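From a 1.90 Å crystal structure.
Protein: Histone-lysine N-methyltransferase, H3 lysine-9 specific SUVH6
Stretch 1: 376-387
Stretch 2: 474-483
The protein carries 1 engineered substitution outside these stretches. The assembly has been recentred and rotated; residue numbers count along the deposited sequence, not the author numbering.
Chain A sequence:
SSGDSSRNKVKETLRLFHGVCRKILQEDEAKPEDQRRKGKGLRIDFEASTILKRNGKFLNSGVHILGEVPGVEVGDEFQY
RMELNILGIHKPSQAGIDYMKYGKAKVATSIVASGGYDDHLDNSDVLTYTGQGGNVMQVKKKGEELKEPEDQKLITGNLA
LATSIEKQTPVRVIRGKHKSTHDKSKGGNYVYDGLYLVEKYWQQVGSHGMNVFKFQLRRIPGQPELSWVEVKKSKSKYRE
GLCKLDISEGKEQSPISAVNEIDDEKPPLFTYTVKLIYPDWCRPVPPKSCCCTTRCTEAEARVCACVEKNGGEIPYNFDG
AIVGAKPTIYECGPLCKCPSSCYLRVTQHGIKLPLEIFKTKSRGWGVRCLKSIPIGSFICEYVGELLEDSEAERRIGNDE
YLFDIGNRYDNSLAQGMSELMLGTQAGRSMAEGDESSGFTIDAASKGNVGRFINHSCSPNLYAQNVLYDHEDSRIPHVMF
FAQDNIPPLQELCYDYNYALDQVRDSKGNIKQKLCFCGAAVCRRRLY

Stretch 1, residues 376-387: GSFICEYVGELL
Stretch 2 474-483: RIPHVMFFAQ

Strands 378-381 and 477-482 of the two stretches pair antiparallel: their axes approach to 4.7 Å with directions 157° apart, and the contact between the stretches buries 720 Å². Along stretch 2, Arg-474 lies out of reach, and contact begins at Ile-475 (phi/psi -133/62, chi1 p, chi2 t), where Ile-475 CG2 sits 4.1 Å from Leu-386 CD1, an apolar touch beyond the ladder.

After Pro-476, the strand opens at His-477 (-67/137, chi1 m). His-477 ND1 donates to Glu-381 OE2 at 2.6 Å and 165°, the carboxylate oxygen lying near the ring plane, in line with the ND1 proton; Glu-381 reaches it with chi1 and chi2 both t. A water donates to Glu-381 OE2 (2.7 Å from its oxygen) and Tyr-382 O (3.0 Å) and accepts from Val-478 N (2.8 Å), satisfying that amide. Val-478 O accepts from Tyr-382 N at 2.9 Å, while Val-478 CG1 meets Tyr-382 CB at 4.0 Å.

Selenomethionine Met-479 (-114/128, chi1 and chi2 m) forms a non-hydrogen-bonded pair with Glu-381, CA to CA 4.5 Å; Met-479 SE lies 3.5 Å from Glu-381 CB. Phe-480 (-90/138, chi1 m) bonds through both backbone polar atoms: Phe-480 N to Cys-380 O, 2.9 Å and 174°, and Phe-480 O from Ile-379 N, 2.8 Å. Phe-480 CE2 packs 3.8 Å from Tyr-382 CB.

Phe-481 (-126/146, chi1 m) pairs with Phe-378 (chi1 t), CA to CA 4.6 Å. The one-residue register shift between this pair and Glu-381/Met-479 marks a beta bulge, where Ile-379 adopts -101/-70. On the face shared by both pairs, the edge of Phe-378 sets its slightly positive ring hydrogens against the pi face of Phe-481, centroids 6.0 Å apart and planes at 59°. Ala-482 closes the ladder: Ala-482 N donates to Ser-377 O and Ala-482 O accepts from Gly-376 N, both at 2.9 Å. Gly-376 at 85/3 would jam a CB against the preceding carbonyl.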

# COMPACT_ATOMS: atom_id res chain seq x y z
N GLY A 376 3.09 -4.36 1.23
CA GLY A 376 3.84 -5.21 2.14
C GLY A 376 4.65 -4.46 3.18
O GLY A 376 5.36 -5.08 3.98
N SER A 377 4.56 -3.13 3.19
CA SER A 377 5.31 -2.36 4.19
C SER A 377 4.68 -2.43 5.57
O SER A 377 3.46 -2.41 5.70
CB SER A 377 5.43 -0.89 3.78
OG SER A 377 6.11 -0.75 2.55
N PHE A 378 5.53 -2.50 6.60
CA PHE A 378 5.10 -2.33 7.98
C PHE A 378 4.69 -0.87 8.22
O PHE A 378 5.39 0.05 7.80
CB PHE A 378 6.22 -2.74 8.94
CG PHE A 378 5.95 -2.39 10.38
CD1 PHE A 378 4.88 -2.96 11.06
CD2 PHE A 378 6.78 -1.52 11.07
CE1 PHE A 378 4.64 -2.65 12.39
CE2 PHE A 378 6.55 -1.21 12.39
CZ PHE A 378 5.48 -1.77 13.06
N ILE A 379 3.57 -0.68 8.90
CA ILE A 379 3.07 0.66 9.21
C ILE A 379 3.40 1.04 10.64
O ILE A 379 4.23 1.90 10.91
CB ILE A 379 1.53 0.77 9.02
CG1 ILE A 379 1.09 0.22 7.66
CG2 ILE A 379 1.08 2.22 9.24
CD1 ILE A 379 1.78 0.89 6.46
N CYS A 380 2.73 0.37 11.58
CA CYS A 380 2.91 0.63 13.00
C CYS A 380 2.29 -0.52 13.79
O CYS A 380 1.62 -1.37 13.22
CB CYS A 380 2.25 1.95 13.41
SG CYS A 380 0.44 1.94 13.26
N GLU A 381 2.53 -0.51 15.09
CA GLU A 381 1.91 -1.46 16.02
C GLU A 381 0.63 -0.86 16.59
O GLU A 381 0.49 0.35 16.65
CB GLU A 381 2.89 -1.81 17.15
CG GLU A 381 2.39 -2.87 18.12
CD GLU A 381 3.49 -3.41 19.03
OE1 GLU A 381 4.63 -2.91 18.95
OE2 GLU A 381 3.22 -4.33 19.83
N TYR A 382 -0.29 -1.72 17.02
CA TYR A 382 -1.37 -1.25 17.88
C TYR A 382 -0.89 -1.32 19.32
O TYR A 382 -0.86 -2.40 19.92
CB TYR A 382 -2.66 -2.07 17.70
CG TYR A 382 -3.87 -1.37 18.27
CD1 TYR A 382 -4.19 -1.48 19.63
CD2 TYR A 382 -4.70 -0.61 17.46
CE1 TYR A 382 -5.29 -0.83 20.16
CE2 TYR A 382 -5.81 0.04 17.99
CZ TYR A 382 -6.10 -0.07 19.33
OH TYR A 382 -7.20 0.57 19.85
N VAL A 383 -0.50 -0.18 19.88
CA VAL A 383 0.06 -0.16 21.22
C VAL A 383 -0.95 0.36 22.23
O VAL A 383 -1.67 1.33 21.97
CB VAL A 383 1.34 0.71 21.27
CG1 VAL A 383 1.83 0.89 22.71
CG2 VAL A 383 2.44 0.08 20.42
N GLY A 384 -1.01 -0.30 23.39
CA GLY A 384 -1.88 0.10 24.48
C GLY A 384 -1.62 -0.79 25.68
O GLY A 384 -0.56 -1.41 25.77
N GLU A 385 -2.58 -0.88 26.59
CA GLU A 385 -2.45 -1.76 27.75
C GLU A 385 -3.04 -3.13 27.42
O GLU A 385 -4.18 -3.22 26.99
CB GLU A 385 -3.16 -1.20 28.98
CG GLU A 385 -3.09 0.31 29.16
CD GLU A 385 -3.86 0.78 30.38
OE1 GLU A 385 -3.77 0.12 31.44
OE2 GLU A 385 -4.57 1.81 30.29
N LEU A 386 -2.25 -4.19 27.61
CA LEU A 386 -2.74 -5.56 27.48
C LEU A 386 -3.67 -5.91 28.63
O LEU A 386 -3.29 -5.79 29.79
CB LEU A 386 -1.59 -6.57 27.44
CG LEU A 386 -0.96 -7.02 26.12
CD1 LEU A 386 -2.04 -7.35 25.09
CD2 LEU A 386 0.02 -5.98 25.59
N LEU A 387 -4.88 -6.36 28.31
CA LEU A 387 -5.87 -6.71 29.34
C LEU A 387 -6.55 -8.03 29.01
O LEU A 387 -6.77 -8.34 27.84
CB LEU A 387 -6.93 -5.62 29.46
CG LEU A 387 -6.56 -4.20 29.89
CD1 LEU A 387 -7.79 -3.31 29.86
CD2 LEU A 387 -5.91 -4.19 31.28
N ARG A 474 -0.78 -16.07 23.17
CA ARG A 474 -2.02 -15.45 23.62
C ARG A 474 -1.99 -13.95 23.39
O ARG A 474 -3.03 -13.31 23.23
CB ARG A 474 -2.25 -15.71 25.10
CG ARG A 474 -2.25 -17.16 25.51
CD ARG A 474 -2.36 -17.24 27.03
NE ARG A 474 -1.21 -16.61 27.67
CZ ARG A 474 -1.13 -16.34 28.97
NH1 ARG A 474 -2.13 -16.64 29.79
NH2 ARG A 474 -0.03 -15.76 29.45
N ILE A 475 -0.78 -13.39 23.41
CA ILE A 475 -0.61 -11.95 23.34
C ILE A 475 0.45 -11.54 22.32
O ILE A 475 1.46 -10.92 22.67
CB ILE A 475 -0.27 -11.37 24.73
CG1 ILE A 475 0.86 -12.17 25.38
CG2 ILE A 475 -1.50 -11.40 25.62
CD1 ILE A 475 1.51 -11.48 26.55
N PRO A 476 0.22 -11.87 21.05
CA PRO A 476 1.18 -11.43 20.03
C PRO A 476 1.12 -9.92 19.84
O PRO A 476 0.13 -9.28 20.21
CB PRO A 476 0.70 -12.16 18.77
CG PRO A 476 -0.78 -12.29 18.98
CD PRO A 476 -0.94 -12.56 20.45
N HIS A 477 2.20 -9.36 19.29
CA HIS A 477 2.18 -7.98 18.83
C HIS A 477 1.23 -7.86 17.66
O HIS A 477 1.22 -8.71 16.77
CB HIS A 477 3.58 -7.52 18.43
CG HIS A 477 4.56 -7.49 19.55
ND1 HIS A 477 4.71 -6.40 20.38
CD2 HIS A 477 5.44 -8.42 20.00
CE1 HIS A 477 5.64 -6.67 21.29
NE2 HIS A 477 6.09 -7.89 21.08
N VAL A 478 0.42 -6.80 17.65
CA VAL A 478 -0.47 -6.55 16.51
C VAL A 478 0.19 -5.53 15.59
O VAL A 478 0.31 -4.35 15.94
CB VAL A 478 -1.86 -6.08 16.98
CG1 VAL A 478 -2.72 -5.63 15.80
CG2 VAL A 478 -2.54 -7.21 17.76
N MSE A 479 0.66 -5.99 14.43
CA MSE A 479 1.43 -5.15 13.52
C MSE A 479 0.65 -4.92 12.23
O MSE A 479 0.21 -5.88 11.60
CB MSE A 479 2.77 -5.82 13.19
CG MSE A 479 3.56 -6.27 14.43
SE MSE A 479 3.98 -4.75 15.55
CE MSE A 479 5.66 -5.38 16.35
N PHE A 480 0.49 -3.67 11.82
CA PHE A 480 -0.22 -3.39 10.57
C PHE A 480 0.70 -3.37 9.35
O PHE A 480 1.80 -2.82 9.40
CB PHE A 480 -0.98 -2.07 10.68
CG PHE A 480 -2.01 -2.07 11.75
CD1 PHE A 480 -3.21 -2.74 11.57
CD2 PHE A 480 -1.78 -1.42 12.96
CE1 PHE A 480 -4.17 -2.75 12.56
CE2 PHE A 480 -2.73 -1.44 13.95
CZ PHE A 480 -3.93 -2.10 13.75
N PHE A 481 0.22 -3.97 8.26
CA PHE A 481 0.93 -4.01 6.99
C PHE A 481 0.05 -3.48 5.85
O PHE A 481 -1.16 -3.69 5.85
CB PHE A 481 1.37 -5.44 6.64
CG PHE A 481 2.52 -5.95 7.46
CD1 PHE A 481 2.31 -6.53 8.71
CD2 PHE A 481 3.82 -5.87 6.97
CE1 PHE A 481 3.37 -7.00 9.46
CE2 PHE A 481 4.89 -6.34 7.72
CZ PHE A 481 4.67 -6.91 8.95
N ALA A 482 0.67 -2.83 4.87
CA ALA A 482 -0.05 -2.40 3.66
C ALA A 482 -0.37 -3.58 2.73
O ALA A 482 0.48 -4.43 2.49
CB ALA A 482 0.76 -1.35 2.91
N GLN A 483 -1.60 -3.63 2.21
CA GLN A 483 -1.94 -4.63 1.20
C GLN A 483 -2.22 -4.01 -0.18
O GLN A 483 -2.76 -4.66 -1.07
CB GLN A 483 -3.12 -5.50 1.66
CG GLN A 483 -4.44 -4.77 1.93
CD GLN A 483 -5.58 -5.75 2.19
OE1 GLN A 483 -5.35 -6.95 2.41
NE2 GLN A 483 -6.81 -5.26 2.16
O HOH W 1 0.59 -5.07 19.84